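Local coordinates for protein-glutamine gamma-glutamyltransferase 2 (Pagrus major, PDB 1G0D) that probably catalyses the calcium-dependent joining of peptide-bound glutamine to lysine side chains and other primary amines, thereby cross-linking or aminating proteins, at residues 56-61 and 95-100; 229-234 and 253-258; 398-403 and 412-417. One frame throughout, in Å; residues are numbered along the deposited sequence.

Contact 1 of 3, residues 56-61 and 95-100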
ATOM      1  N   LEU A  56     -45.741   6.228 -12.492  1.00 33.09           N
ATOM      2  CA  LEU A  56     -44.364   6.689 -12.239  1.00 30.12           C
ATOM      3  C   LEU A  56     -43.368   6.109 -13.259  1.00 29.20           C
ATOM      4  O   LEU A  56     -43.529   4.991 -13.766  1.00 25.59           O
ATOM      5  CB  LEU A  56     -43.880   6.336 -10.806  1.00 26.86           C
ATOM      6  CG  LEU A  56     -44.506   6.977  -9.559  1.00 23.61           C
ATOM      7  CD1 LEU A  56     -43.701   6.650  -8.306  1.00 19.99           C
ATOM      8  CD2 LEU A  56     -44.600   8.455  -9.766  1.00 26.46           C
ATOM      9  N   GLU A  57     -42.334   6.905 -13.532  1.00 29.42           N
ATOM     10  CA  GLU A  57     -41.271   6.576 -14.466  1.00 29.06           C
ATOM     11  C   GLU A  57     -39.955   6.957 -13.787  1.00 26.74           C
ATOM     12  O   GLU A  57     -39.858   8.003 -13.137  1.00 25.41           O
ATOM     13  CB  GLU A  57     -41.459   7.388 -15.735  1.00 33.22           C
ATOM     14  CG  GLU A  57     -40.860   6.761 -16.931  1.00 38.75           C
ATOM     15  CD  GLU A  57     -41.698   5.614 -17.403  1.00 44.53           C
ATOM     16  OE1 GLU A  57     -42.808   5.873 -17.899  1.00 48.25           O
ATOM     17  OE2 GLU A  57     -41.256   4.451 -17.270  1.00 52.18           O
ATOM     18  N   LEU A  58     -38.938   6.115 -13.922  1.00 25.51           N
ATOM     19  CA  LEU A  58     -37.648   6.412 -13.283  1.00 22.83           C
ATOM     20  C   LEU A  58     -36.471   6.369 -14.246  1.00 21.30           C
ATOM     21  O   LEU A  58     -36.267   5.376 -14.949  1.00 19.23           O
ATOM     22  CB  LEU A  58     -37.367   5.419 -12.141  1.00 21.06           C
ATOM     23  CG  LEU A  58     -37.741   5.827 -10.712  1.00 19.18           C
ATOM     24  CD1 LEU A  58     -39.247   5.950 -10.649  1.00 18.12           C
ATOM     25  CD2 LEU A  58     -37.237   4.814  -9.687  1.00 15.57           C
ATOM     26  N   VAL A  59     -35.696   7.445 -14.283  1.00 19.85           N
ATOM     27  CA  VAL A  59     -34.516   7.443 -15.125  1.00 19.92           C
ATOM     28  C   VAL A  59     -33.300   7.955 -14.365  1.00 18.04           C
ATOM     29  O   VAL A  59     -33.376   8.928 -13.616  1.00 17.09           O
ATOM     30  CB  VAL A  59     -34.747   8.216 -16.443  1.00 19.25           C
ATOM     31  CG1 VAL A  59     -35.884   9.137 -16.286  1.00 23.46           C
ATOM     32  CG2 VAL A  59     -33.484   8.924 -16.881  1.00 21.06           C
ATOM     33  N   LEU A  60     -32.188   7.252 -14.559  1.00 17.22           N
ATOM     34  CA  LEU A  60     -30.935   7.555 -13.906  1.00 20.03           C
ATOM     35  C   LEU A  60     -29.966   8.324 -14.786  1.00 20.44           C
ATOM     36  O   LEU A  60     -29.906   8.106 -15.982  1.00 23.01           O
ATOM     37  CB  LEU A  60     -30.285   6.249 -13.492  1.00 26.85           C
ATOM     38  CG  LEU A  60     -30.940   5.373 -12.428  1.00 24.96           C
ATOM     39  CD1 LEU A  60     -30.391   3.980 -12.535  1.00 27.22           C
ATOM     40  CD2 LEU A  60     -30.634   5.931 -11.055  1.00 25.57           C
ATOM     41  N   HIS A  61     -29.187   9.217 -14.194  1.00 23.02           N
ATOM     42  CA  HIS A  61     -28.212   9.999 -14.963  1.00 24.45           C
ATOM     43  C   HIS A  61     -26.844   9.893 -14.319  1.00 26.05           C
ATOM     44  O   HIS A  61     -26.683  10.070 -13.108  1.00 26.48           O
ATOM     45  CB  HIS A  61     -28.604  11.480 -15.047  1.00 22.60           C
ATOM     46  CG  HIS A  61     -29.997  11.705 -15.542  1.00 27.38           C
ATOM     47  ND1 HIS A  61     -30.294  11.848 -16.881  1.00 28.22           N
ATOM     48  CD2 HIS A  61     -31.187  11.719 -14.892  1.00 25.97           C
ATOM     49  CE1 HIS A  61     -31.601  11.932 -17.036  1.00 23.17           C
ATOM     50  NE2 HIS A  61     -32.167  11.857 -15.843  1.00 26.81           N
ATOM     51  N   LEU A  95     -40.419   3.201  -2.998  1.00 21.35           N
ATOM     52  CA  LEU A  95     -39.816   2.815  -4.248  1.00 18.85           C
ATOM     53  C   LEU A  95     -38.558   2.039  -3.934  1.00 19.37           C
ATOM     54  O   LEU A  95     -37.620   2.594  -3.398  1.00 19.80           O
ATOM     55  CB  LEU A  95     -39.451   4.072  -5.020  1.00 20.37           C
ATOM     56  CG  LEU A  95     -40.213   4.701  -6.200  1.00 25.20           C
ATOM     57  CD1 LEU A  95     -41.606   4.103  -6.487  1.00 24.82           C
ATOM     58  CD2 LEU A  95     -40.311   6.159  -5.873  1.00 20.06           C
ATOM     59  N   THR A  96     -38.539   0.749  -4.238  1.00 20.34           N
ATOM     60  CA  THR A  96     -37.349  -0.061  -3.993  1.00 19.40           C
ATOM     61  C   THR A  96     -36.597  -0.201  -5.301  1.00 18.26           C
ATOM     62  O   THR A  96     -37.101  -0.825  -6.228  1.00 20.92           O
ATOM     63  CB  THR A  96     -37.717  -1.445  -3.518  1.00 17.58           C
ATOM     64  OG1 THR A  96     -38.540  -1.329  -2.356  1.00 15.08           O
ATOM     65  CG2 THR A  96     -36.472  -2.224  -3.185  1.00 12.57           C
ATOM     66  N   LEU A  97     -35.406   0.387  -5.379  1.00 17.27           N
ATOM     67  CA  LEU A  97     -34.600   0.327  -6.595  1.00 16.42           C
ATOM     68  C   LEU A  97     -33.731  -0.898  -6.513  1.00 15.54           C
ATOM     69  O   LEU A  97     -33.109  -1.160  -5.483  1.00 14.78           O
ATOM     70  CB  LEU A  97     -33.688   1.550  -6.738  1.00 23.98           C
ATOM     71  CG  LEU A  97     -34.070   2.962  -7.224  1.00 24.84           C
ATOM     72  CD1 LEU A  97     -33.856   2.988  -8.688  1.00 20.83           C
ATOM     73  CD2 LEU A  97     -35.490   3.349  -6.870  1.00 22.71           C
ATOM     74  N   HIS A  98     -33.701  -1.646  -7.605  1.00 14.58           N
ATOM     75  CA  HIS A  98     -32.883  -2.859  -7.723  1.00 17.38           C
ATOM     76  C   HIS A  98     -31.805  -2.598  -8.795  1.00 17.71           C
ATOM     77  O   HIS A  98     -32.110  -2.283  -9.930  1.00 21.59           O
ATOM     78  CB  HIS A  98     -33.751  -4.051  -8.147  1.00 17.52           C
ATOM     79  CG  HIS A  98     -34.618  -4.593  -7.057  1.00 16.27           C
ATOM     80  ND1 HIS A  98     -34.187  -5.566  -6.179  1.00 15.53           N
ATOM     81  CD2 HIS A  98     -35.888  -4.291  -6.697  1.00 15.14           C
ATOM     82  CE1 HIS A  98     -35.158  -5.837  -5.325  1.00 15.15           C
ATOM     83  NE2 HIS A  98     -36.200  -5.077  -5.618  1.00 15.80           N
ATOM     84  N   SER A  99     -30.544  -2.724  -8.439  1.00 17.73           N
ATOM     85  CA  SER A  99     -29.496  -2.441  -9.394  1.00 15.88           C
ATOM     86  C   SER A  99     -28.802  -3.721  -9.756  1.00 18.99           C
ATOM     87  O   SER A  99     -28.723  -4.615  -8.928  1.00 18.96           O
ATOM     88  CB  SER A  99     -28.464  -1.490  -8.771  1.00 15.38           C
ATOM     89  OG  SER A  99     -27.616  -2.157  -7.834  1.00  7.02           O
ATOM     90  N   PRO A 100     -28.288  -3.831 -10.999  1.00 19.34           N
ATOM     91  CA  PRO A 100     -27.587  -5.071 -11.368  1.00 17.73           C
ATOM     92  C   PRO A 100     -26.263  -5.151 -10.606  1.00 16.00           C
ATOM     93  O   PRO A 100     -25.775  -4.145 -10.087  1.00 18.13           O
ATOM     94  CB  PRO A 100     -27.361  -4.933 -12.872  1.00 13.60           C
ATOM     95  CG  PRO A 100     -27.402  -3.439 -13.137  1.00 17.89           C
ATOM     96  CD  PRO A 100     -28.330  -2.854 -12.103  1.00 21.10           C
TER
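Leu58 and Leu97 meet tip to tip, methyl CD2 of Leu58 lying 3.6 Å from CD2 of Leu97 and 4.0 Å from its CD1, so that one methyl rests against both prongs of the facing leucine. A second pair stands beside this one. Leu56 and Leu95 run obliquely past each other and touch through their CD1 atoms, 3.8 Å apart. With CG anti to its carbonyl carbon (chi1 -67°), Leu56 brings CD1 to this meeting point.

The backbones stay well separated: even the closest CA atoms, those of Leu58 and Leu97, are 9.5 Å apart. This is the face-to-face packing of a beta sandwich, with strand 55-62 in one sheet and strand 92-98 in the other. Alternation along each strand puts leucines inside and polar residues such as Glu57, paired with Lys74, and Thr96, bonded to Ser41, on the other face. Ile42 and Leu44 pack on Leu95, Leu44 also on Leu56, Phe40 on Leu97, and Val114 backs Leu56.

Leucine suits these places because its forked end spans half the gap between the sheets. The cohesion is purely apolar, resting on van der Waals contact and the exclusion of water from the N-terminal sandwich.

Contact 2 of 3, residues 229-234 and 253-258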
ATOM      1  N   ARG A 229      -1.385  14.723 -13.307  1.00 28.86           N
ATOM      2  CA  ARG A 229      -2.471  14.737 -12.343  1.00 22.92           C
ATOM      3  C   ARG A 229      -2.409  13.618 -11.344  1.00 18.29           C
ATOM      4  O   ARG A 229      -3.316  13.463 -10.559  1.00 20.95           O
ATOM      5  CB  ARG A 229      -3.800  14.692 -13.048  1.00 24.14           C
ATOM      6  CG  ARG A 229      -4.129  15.968 -13.783  1.00 27.52           C
ATOM      7  CD  ARG A 229      -5.535  15.933 -14.388  1.00 24.23           C
ATOM      8  NE  ARG A 229      -5.612  16.768 -15.582  1.00 29.58           N
ATOM      9  CZ  ARG A 229      -6.615  17.594 -15.860  1.00 33.71           C
ATOM     10  NH1 ARG A 229      -7.634  17.695 -15.027  1.00 38.56           N
ATOM     11  NH2 ARG A 229      -6.602  18.326 -16.970  1.00 36.93           N
ATOM     12  N   GLY A 230      -1.325  12.864 -11.347  1.00 18.25           N
ATOM     13  CA  GLY A 230      -1.197  11.735 -10.440  1.00 14.01           C
ATOM     14  C   GLY A 230      -1.414  12.189  -9.036  1.00 15.74           C
ATOM     15  O   GLY A 230      -1.488  13.382  -8.796  1.00 18.12           O
ATOM     16  N   VAL A 231      -1.502  11.267  -8.089  1.00 15.14           N
ATOM     17  CA  VAL A 231      -1.734  11.699  -6.725  1.00 12.86           C
ATOM     18  C   VAL A 231      -0.468  12.069  -5.988  1.00 15.96           C
ATOM     19  O   VAL A 231      -0.475  13.007  -5.176  1.00 19.24           O
ATOM     20  CB  VAL A 231      -2.478  10.619  -5.934  1.00 10.60           C
ATOM     21  CG1 VAL A 231      -2.559  10.966  -4.374  1.00  2.00           C
ATOM     22  CG2 VAL A 231      -3.813  10.480  -6.547  1.00  5.93           C
ATOM     23  N   LEU A 232       0.614  11.340  -6.256  1.00 14.22           N
ATOM     24  CA  LEU A 232       1.878  11.600  -5.582  1.00 12.13           C
ATOM     25  C   LEU A 232       3.040  11.722  -6.541  1.00 16.18           C
ATOM     26  O   LEU A 232       3.053  11.145  -7.628  1.00 15.72           O
ATOM     27  CB  LEU A 232       2.207  10.466  -4.626  1.00 13.06           C
ATOM     28  CG  LEU A 232       1.494  10.372  -3.283  1.00 15.27           C
ATOM     29  CD1 LEU A 232       1.544   8.933  -2.793  1.00  8.11           C
ATOM     30  CD2 LEU A 232       2.153  11.326  -2.287  1.00 14.09           C
ATOM     31  N   THR A 233       4.043  12.463  -6.095  1.00 17.21           N
ATOM     32  CA  THR A 233       5.259  12.653  -6.844  1.00 13.93           C
ATOM     33  C   THR A 233       6.275  11.741  -6.144  1.00 13.50           C
ATOM     34  O   THR A 233       6.380  11.745  -4.911  1.00 13.57           O
ATOM     35  CB  THR A 233       5.695  14.142  -6.759  1.00 15.45           C
ATOM     36  OG1 THR A 233       4.865  14.924  -7.625  1.00 19.27           O
ATOM     37  CG2 THR A 233       7.124  14.320  -7.179  1.00 15.18           C
ATOM     38  N   GLY A 234       7.009  10.936  -6.903  1.00 13.67           N
ATOM     39  CA  GLY A 234       7.983  10.079  -6.258  1.00 12.36           C
ATOM     40  C   GLY A 234       9.343  10.743  -6.145  1.00 16.98           C
ATOM     41  O   GLY A 234       9.774  11.449  -7.057  1.00 18.34           O
ATOM     42  N   VAL A 253      -5.211   9.746   4.100  1.00 19.46           N
ATOM     43  CA  VAL A 253      -6.124  10.887   3.973  1.00 18.23           C
ATOM     44  C   VAL A 253      -5.461  12.281   3.776  1.00 16.62           C
ATOM     45  O   VAL A 253      -5.984  13.120   3.046  1.00 19.81           O
ATOM     46  CB  VAL A 253      -7.073  10.950   5.195  1.00 17.97           C
ATOM     47  CG1 VAL A 253      -7.978  12.150   5.076  1.00 16.32           C
ATOM     48  CG2 VAL A 253      -7.885   9.684   5.292  1.00 13.60           C
ATOM     49  N   PRO A 254      -4.344  12.568   4.464  1.00 15.30           N
ATOM     50  CA  PRO A 254      -3.722  13.889   4.263  1.00 14.05           C
ATOM     51  C   PRO A 254      -3.160  14.113   2.866  1.00 13.68           C
ATOM     52  O   PRO A 254      -3.143  15.226   2.360  1.00 17.24           O
ATOM     53  CB  PRO A 254      -2.650  13.948   5.347  1.00 14.79           C
ATOM     54  CG  PRO A 254      -3.064  12.922   6.359  1.00 13.82           C
ATOM     55  CD  PRO A 254      -3.641  11.814   5.514  1.00 15.97           C
ATOM     56  N   ILE A 255      -2.700  13.043   2.239  1.00 14.66           N
ATOM     57  CA  ILE A 255      -2.180  13.112   0.882  1.00 12.85           C
ATOM     58  C   ILE A 255      -3.349  13.380  -0.078  1.00 15.04           C
ATOM     59  O   ILE A 255      -3.251  14.223  -0.969  1.00 14.93           O
ATOM     60  CB  ILE A 255      -1.544  11.781   0.482  1.00 11.26           C
ATOM     61  CG1 ILE A 255      -0.261  11.570   1.262  1.00  7.49           C
ATOM     62  CG2 ILE A 255      -1.339  11.739  -0.981  1.00  8.74           C
ATOM     63  CD1 ILE A 255       0.163  10.135   1.294  1.00  7.12           C
ATOM     64  N   LEU A 256      -4.450  12.641   0.101  1.00 18.92           N
ATOM     65  CA  LEU A 256      -5.634  12.806  -0.746  1.00 17.94           C
ATOM     66  C   LEU A 256      -6.298  14.178  -0.568  1.00 17.81           C
ATOM     67  O   LEU A 256      -6.647  14.831  -1.549  1.00 15.41           O
ATOM     68  CB  LEU A 256      -6.651  11.686  -0.486  1.00 19.39           C
ATOM     69  CG  LEU A 256      -6.232  10.236  -0.814  1.00 20.68           C
ATOM     70  CD1 LEU A 256      -7.309   9.243  -0.355  1.00 14.36           C
ATOM     71  CD2 LEU A 256      -6.029  10.082  -2.305  1.00 18.54           C
ATOM     72  N   GLN A 257      -6.459  14.649   0.662  1.00 18.99           N
ATOM     73  CA  GLN A 257      -7.091  15.951   0.817  1.00 22.19           C
ATOM     74  C   GLN A 257      -6.201  17.031   0.187  1.00 25.47           C
ATOM     75  O   GLN A 257      -6.704  17.969  -0.436  1.00 26.17           O
ATOM     76  CB  GLN A 257      -7.375  16.266   2.297  1.00 26.20           C
ATOM     77  CG  GLN A 257      -8.287  15.271   3.043  1.00 36.01           C
ATOM     78  CD  GLN A 257      -9.798  15.330   2.649  1.00 47.12           C
ATOM     79  OE1 GLN A 257     -10.190  16.013   1.695  1.00 52.94           O
ATOM     80  NE2 GLN A 257     -10.643  14.601   3.397  1.00 47.82           N
ATOM     81  N   GLN A 258      -4.885  16.879   0.319  1.00 26.00           N
ATOM     82  CA  GLN A 258      -3.920  17.837  -0.233  1.00 24.87           C
ATOM     83  C   GLN A 258      -3.955  17.877  -1.762  1.00 24.49           C
ATOM     84  O   GLN A 258      -3.947  18.946  -2.356  1.00 26.84           O
ATOM     85  CB  GLN A 258      -2.520  17.472   0.247  1.00 27.20           C
ATOM     86  CG  GLN A 258      -1.473  18.526  -0.021  1.00 36.01           C
ATOM     87  CD  GLN A 258      -0.097  18.206   0.609  1.00 41.91           C
ATOM     88  OE1 GLN A 258       0.931  18.255  -0.091  1.00 39.27           O
ATOM     89  NE2 GLN A 258      -0.074  17.890   1.926  1.00 38.55           N
TER
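Ile255, the residue most deeply engaged here, meets Val231 and Leu232 through its branch methyl CG2. That methyl of Ile255 lies 3.7 Å from CG1 of Val231 and 3.8 Å from CD2 of Leu232, so two successive residues of the segment 229-234 close on a single carbon of the helix. The side chain of Ile255 crosses each of theirs at about a right angle. A beta-branched residue suits this place: CG2 meets Val231 and Leu232, while the side chain also packs on Val274 and Val278 of helix 272-286.

Val231 comes next. Its CG1 is turned trans to the backbone N (chi1 171°) and faces the helix, where besides Ile255 it meets CD2 of Leu256, more loosely at 4.1 Å. Leu256 extends the apolar patch round the helix, and it also touches Val184 of helix 184-193. The compact valine fits where the chain comes close, its CA only 7.2 Å from that of Leu256.

Leu232 begins the short strand 232-234. Its CB does not point at the helix, but the longer leucine side chain brings CG and CD2 over CG2 of Ile255, with CG at 3.9 Å. The same side chain packs on Val274 and Phe275. Backbone hydrogen bonds of Val231 with Met222 and Val267, and of Leu232 with Val223, hold this segment in position.

The contact joins helix 253-261 to the loop and short strand at 231-234, beside helix 272-286, which opens with the active-site Cys272; the side chain of Leu232 is about 10 Å from that of Cys272. Only methyl groups and the CG methine of Leu232 meet across it, so its hold comes from shape and burial.

Contact 3 of 3, residues 398-403 and 412-417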
ATOM      1  N   THR A 398      19.973 -13.091  -9.912  1.00 27.67           N
ATOM      2  CA  THR A 398      21.162 -12.238 -10.012  1.00 27.22           C
ATOM      3  C   THR A 398      22.385 -13.029  -9.519  1.00 27.11           C
ATOM      4  O   THR A 398      22.439 -13.491  -8.371  1.00 24.95           O
ATOM      5  CB  THR A 398      21.040 -10.908  -9.156  1.00 27.22           C
ATOM      6  OG1 THR A 398      20.681  -9.805 -10.000  1.00 36.74           O
ATOM      7  CG2 THR A 398      22.355 -10.529  -8.537  1.00 25.58           C
ATOM      8  N   ILE A 399      23.357 -13.203 -10.405  1.00 25.85           N
ATOM      9  CA  ILE A 399      24.577 -13.892 -10.049  1.00 22.64           C
ATOM     10  C   ILE A 399      25.720 -12.871 -10.065  1.00 24.11           C
ATOM     11  O   ILE A 399      25.964 -12.258 -11.094  1.00 27.25           O
ATOM     12  CB  ILE A 399      24.859 -14.981 -11.058  1.00 19.78           C
ATOM     13  CG1 ILE A 399      23.775 -16.048 -10.941  1.00 17.09           C
ATOM     14  CG2 ILE A 399      26.263 -15.546 -10.841  1.00 19.24           C
ATOM     15  CD1 ILE A 399      23.813 -17.085 -12.052  1.00 17.27           C
ATOM     16  N   TYR A 400      26.407 -12.676  -8.940  1.00 23.04           N
ATOM     17  CA  TYR A 400      27.526 -11.725  -8.875  1.00 24.95           C
ATOM     18  C   TYR A 400      28.850 -12.297  -9.388  1.00 23.76           C
ATOM     19  O   TYR A 400      29.132 -13.467  -9.173  1.00 25.75           O
ATOM     20  CB  TYR A 400      27.761 -11.307  -7.454  1.00 30.64           C
ATOM     21  CG  TYR A 400      26.806 -10.276  -6.959  1.00 39.01           C
ATOM     22  CD1 TYR A 400      25.524 -10.635  -6.520  1.00 38.75           C
ATOM     23  CD2 TYR A 400      27.225  -8.952  -6.799  1.00 42.00           C
ATOM     24  CE1 TYR A 400      24.688  -9.692  -5.909  1.00 43.23           C
ATOM     25  CE2 TYR A 400      26.409  -8.001  -6.193  1.00 46.54           C
ATOM     26  CZ  TYR A 400      25.143  -8.372  -5.736  1.00 47.39           C
ATOM     27  OH  TYR A 400      24.399  -7.431  -5.038  1.00 48.81           O
ATOM     28  N   TRP A 401      29.669 -11.479 -10.042  1.00 21.17           N
ATOM     29  CA  TRP A 401      30.955 -11.959 -10.546  1.00 19.12           C
ATOM     30  C   TRP A 401      32.108 -11.008 -10.285  1.00 22.60           C
ATOM     31  O   TRP A 401      31.945  -9.787 -10.340  1.00 22.89           O
ATOM     32  CB  TRP A 401      30.900 -12.196 -12.043  1.00 15.74           C
ATOM     33  CG  TRP A 401      29.815 -13.108 -12.472  1.00 18.30           C
ATOM     34  CD1 TRP A 401      28.481 -12.820 -12.548  1.00 17.70           C
ATOM     35  CD2 TRP A 401      29.960 -14.455 -12.934  1.00 16.70           C
ATOM     36  NE1 TRP A 401      27.791 -13.907 -13.028  1.00 18.56           N
ATOM     37  CE2 TRP A 401      28.684 -14.925 -13.273  1.00 17.82           C
ATOM     38  CE3 TRP A 401      31.053 -15.314 -13.092  1.00 18.81           C
ATOM     39  CZ2 TRP A 401      28.469 -16.201 -13.756  1.00 21.16           C
ATOM     40  CZ3 TRP A 401      30.835 -16.580 -13.579  1.00 15.13           C
ATOM     41  CH2 TRP A 401      29.563 -17.013 -13.902  1.00 19.99           C
ATOM     42  N   ILE A 402      33.273 -11.578  -9.976  1.00 24.78           N
ATOM     43  CA  ILE A 402      34.489 -10.793  -9.786  1.00 26.16           C
ATOM     44  C   ILE A 402      35.167 -10.852 -11.159  1.00 28.22           C
ATOM     45  O   ILE A 402      35.670 -11.901 -11.580  1.00 31.95           O
ATOM     46  CB  ILE A 402      35.470 -11.436  -8.774  1.00 24.96           C
ATOM     47  CG1 ILE A 402      34.826 -11.518  -7.374  1.00 23.05           C
ATOM     48  CG2 ILE A 402      36.798 -10.697  -8.832  1.00 17.95           C
ATOM     49  CD1 ILE A 402      35.253 -10.462  -6.389  1.00 20.66           C
ATOM     50  N   VAL A 403      35.142  -9.757 -11.893  1.00 26.93           N
ATOM     51  CA  VAL A 403      35.800  -9.759 -13.183  1.00 28.53           C
ATOM     52  C   VAL A 403      37.136  -9.070 -12.998  1.00 31.12           C
ATOM     53  O   VAL A 403      37.191  -7.912 -12.565  1.00 30.67           O
ATOM     54  CB  VAL A 403      35.003  -8.976 -14.235  1.00 27.58           C
ATOM     55  CG1 VAL A 403      35.686  -9.132 -15.569  1.00 22.56           C
ATOM     56  CG2 VAL A 403      33.540  -9.481 -14.292  1.00 28.73           C
ATOM     57  N   ILE A 412      30.764 -15.531  -7.816  1.00 34.53           N
ATOM     58  CA  ILE A 412      30.693 -15.467  -6.364  1.00 31.75           C
ATOM     59  C   ILE A 412      29.591 -16.383  -5.887  1.00 33.34           C
ATOM     60  O   ILE A 412      28.477 -16.338  -6.416  1.00 32.14           O
ATOM     61  CB  ILE A 412      30.353 -14.070  -5.880  1.00 30.13           C
ATOM     62  CG1 ILE A 412      31.515 -13.121  -6.194  1.00 27.16           C
ATOM     63  CG2 ILE A 412      30.024 -14.120  -4.397  1.00 28.04           C
ATOM     64  CD1 ILE A 412      31.386 -11.728  -5.618  1.00 26.22           C
ATOM     65  N   THR A 413      29.906 -17.232  -4.911  1.00 37.11           N
ATOM     66  CA  THR A 413      28.908 -18.148  -4.352  1.00 38.77           C
ATOM     67  C   THR A 413      28.270 -17.365  -3.234  1.00 36.47           C
ATOM     68  O   THR A 413      28.964 -16.796  -2.391  1.00 32.34           O
ATOM     69  CB  THR A 413      29.520 -19.441  -3.755  1.00 40.96           C
ATOM     70  OG1 THR A 413      30.422 -20.050  -4.694  1.00 43.87           O
ATOM     71  CG2 THR A 413      28.424 -20.418  -3.462  1.00 40.20           C
ATOM     72  N   GLU A 414      26.949 -17.319  -3.218  1.00 36.05           N
ATOM     73  CA  GLU A 414      26.321 -16.534  -2.191  1.00 41.41           C
ATOM     74  C   GLU A 414      25.343 -17.225  -1.258  1.00 46.86           C
ATOM     75  O   GLU A 414      24.428 -17.906  -1.708  1.00 47.33           O
ATOM     76  CB  GLU A 414      25.630 -15.333  -2.834  1.00 35.63           C
ATOM     77  CG  GLU A 414      25.829 -14.055  -2.064  1.00 33.57           C
ATOM     78  CD  GLU A 414      24.591 -13.211  -2.018  1.00 29.48           C
ATOM     79  OE1 GLU A 414      24.268 -12.695  -0.916  1.00 28.35           O
ATOM     80  OE2 GLU A 414      23.948 -13.076  -3.086  1.00 26.48           O
ATOM     81  N   ASP A 415      25.566 -17.085   0.045  1.00 55.73           N
ATOM     82  CA  ASP A 415      24.600 -17.611   1.001  1.00 66.23           C
ATOM     83  C   ASP A 415      23.952 -16.403   1.681  1.00 68.16           C
ATOM     84  O   ASP A 415      24.584 -15.717   2.502  1.00 68.47           O
ATOM     85  CB  ASP A 415      25.219 -18.527   2.062  1.00 74.85           C
ATOM     86  CG  ASP A 415      24.136 -19.360   2.816  1.00 81.04           C
ATOM     87  OD1 ASP A 415      23.066 -18.788   3.170  1.00 82.25           O
ATOM     88  OD2 ASP A 415      24.348 -20.581   3.047  1.00 82.69           O
ATOM     89  N   HIS A 416      22.690 -16.175   1.309  1.00 69.20           N
ATOM     90  CA  HIS A 416      21.829 -15.075   1.763  1.00 70.33           C
ATOM     91  C   HIS A 416      20.813 -15.101   0.626  1.00 67.31           C
ATOM     92  O   HIS A 416      19.616 -14.925   0.803  1.00 68.89           O
ATOM     93  CB  HIS A 416      22.586 -13.731   1.755  1.00 76.00           C
ATOM     94  CG  HIS A 416      21.701 -12.529   1.895  1.00 80.94           C
ATOM     95  ND1 HIS A 416      21.619 -11.543   0.931  1.00 84.08           N
ATOM     96  CD2 HIS A 416      20.865 -12.145   2.889  1.00 82.25           C
ATOM     97  CE1 HIS A 416      20.772 -10.609   1.325  1.00 83.30           C
ATOM     98  NE2 HIS A 416      20.301 -10.950   2.512  1.00 83.15           N
ATOM     99  N   ALA A 417      21.366 -15.330  -0.555  1.00 64.09           N
ATOM    100  CA  ALA A 417      20.659 -15.458  -1.816  1.00 61.26           C
ATOM    101  C   ALA A 417      19.214 -14.974  -1.917  1.00 59.86           C
ATOM    102  O   ALA A 417      18.808 -14.023  -1.253  1.00 60.25           O
ATOM    103  CB  ALA A 417      20.738 -16.905  -2.246  1.00 63.50           C
TER
HETATM  104  O   HOH W   1      26.160 -14.659  -6.626  1.00 37.54           O
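Ile412 packs on Tyr400 and Ile402 across the beta hairpin of strands 397-403 and 409-414. Followed outward, its CB lies 3.6 Å from the carbonyl O of Tyr400. CG1, set anti to the carbonyl carbon (chi1 -67°), comes 3.9 Å from CG1 of Ile402. The terminal CD1 then settles between two partners, 3.9 Å from CG1 of Ile402 and 4.1 Å from CB of Tyr400. The two isoleucine side chains cross at about a right angle, and the CG1-CD1 arm of the beta-branched Ile412 is long enough to cover both neighbours.

With Ile412 cut back to an alanine, CG1 of Ile402 and CB of Tyr400 would probably lose their cover, opening a gap on this face of the hairpin. The hairpin lies within a mixed sheet, between strands 307-312 and 573-581: Met575 packs against Ile412, Tyr400 and Glu414, while the Tyr400 ring meets that of Phe310. Trp401, whose CB points away from 412-417, bonds through NE1 to OD1 of Asp309.

Between the backbones, Ile412 N donates to Tyr400 O at 3.0 Å in a nearly straight bond (170° at the hydrogen). The return bond is not direct: a water accepts from Tyr400 N at 3.1 Å and donates to Ile412 O at 2.9 Å.

In the fold
From the N terminus, contact 1 comes first, closing a 33-residue excursion that includes strands 68-72 and 83-88 and joining the two sheets of the N-terminal sandwich. Contact 2 closes a shorter, 18-residue loop without helix or strand, and packs the chain near the active-site helix 272-286. Contact 3 closes the shortest loop, with eight residues between its segments, three of them strand, in a hairpin whose sheet continues into strand 573-581, a region that probably contributes to GTP binding. The three follow in series, neither nested nor crossed. Contacts 1 and 3 lie on opposite sides of the chain's centre, their centres about 65 Å apart, while the centre of contact 2 lies about 14 Å from the centre of the chain.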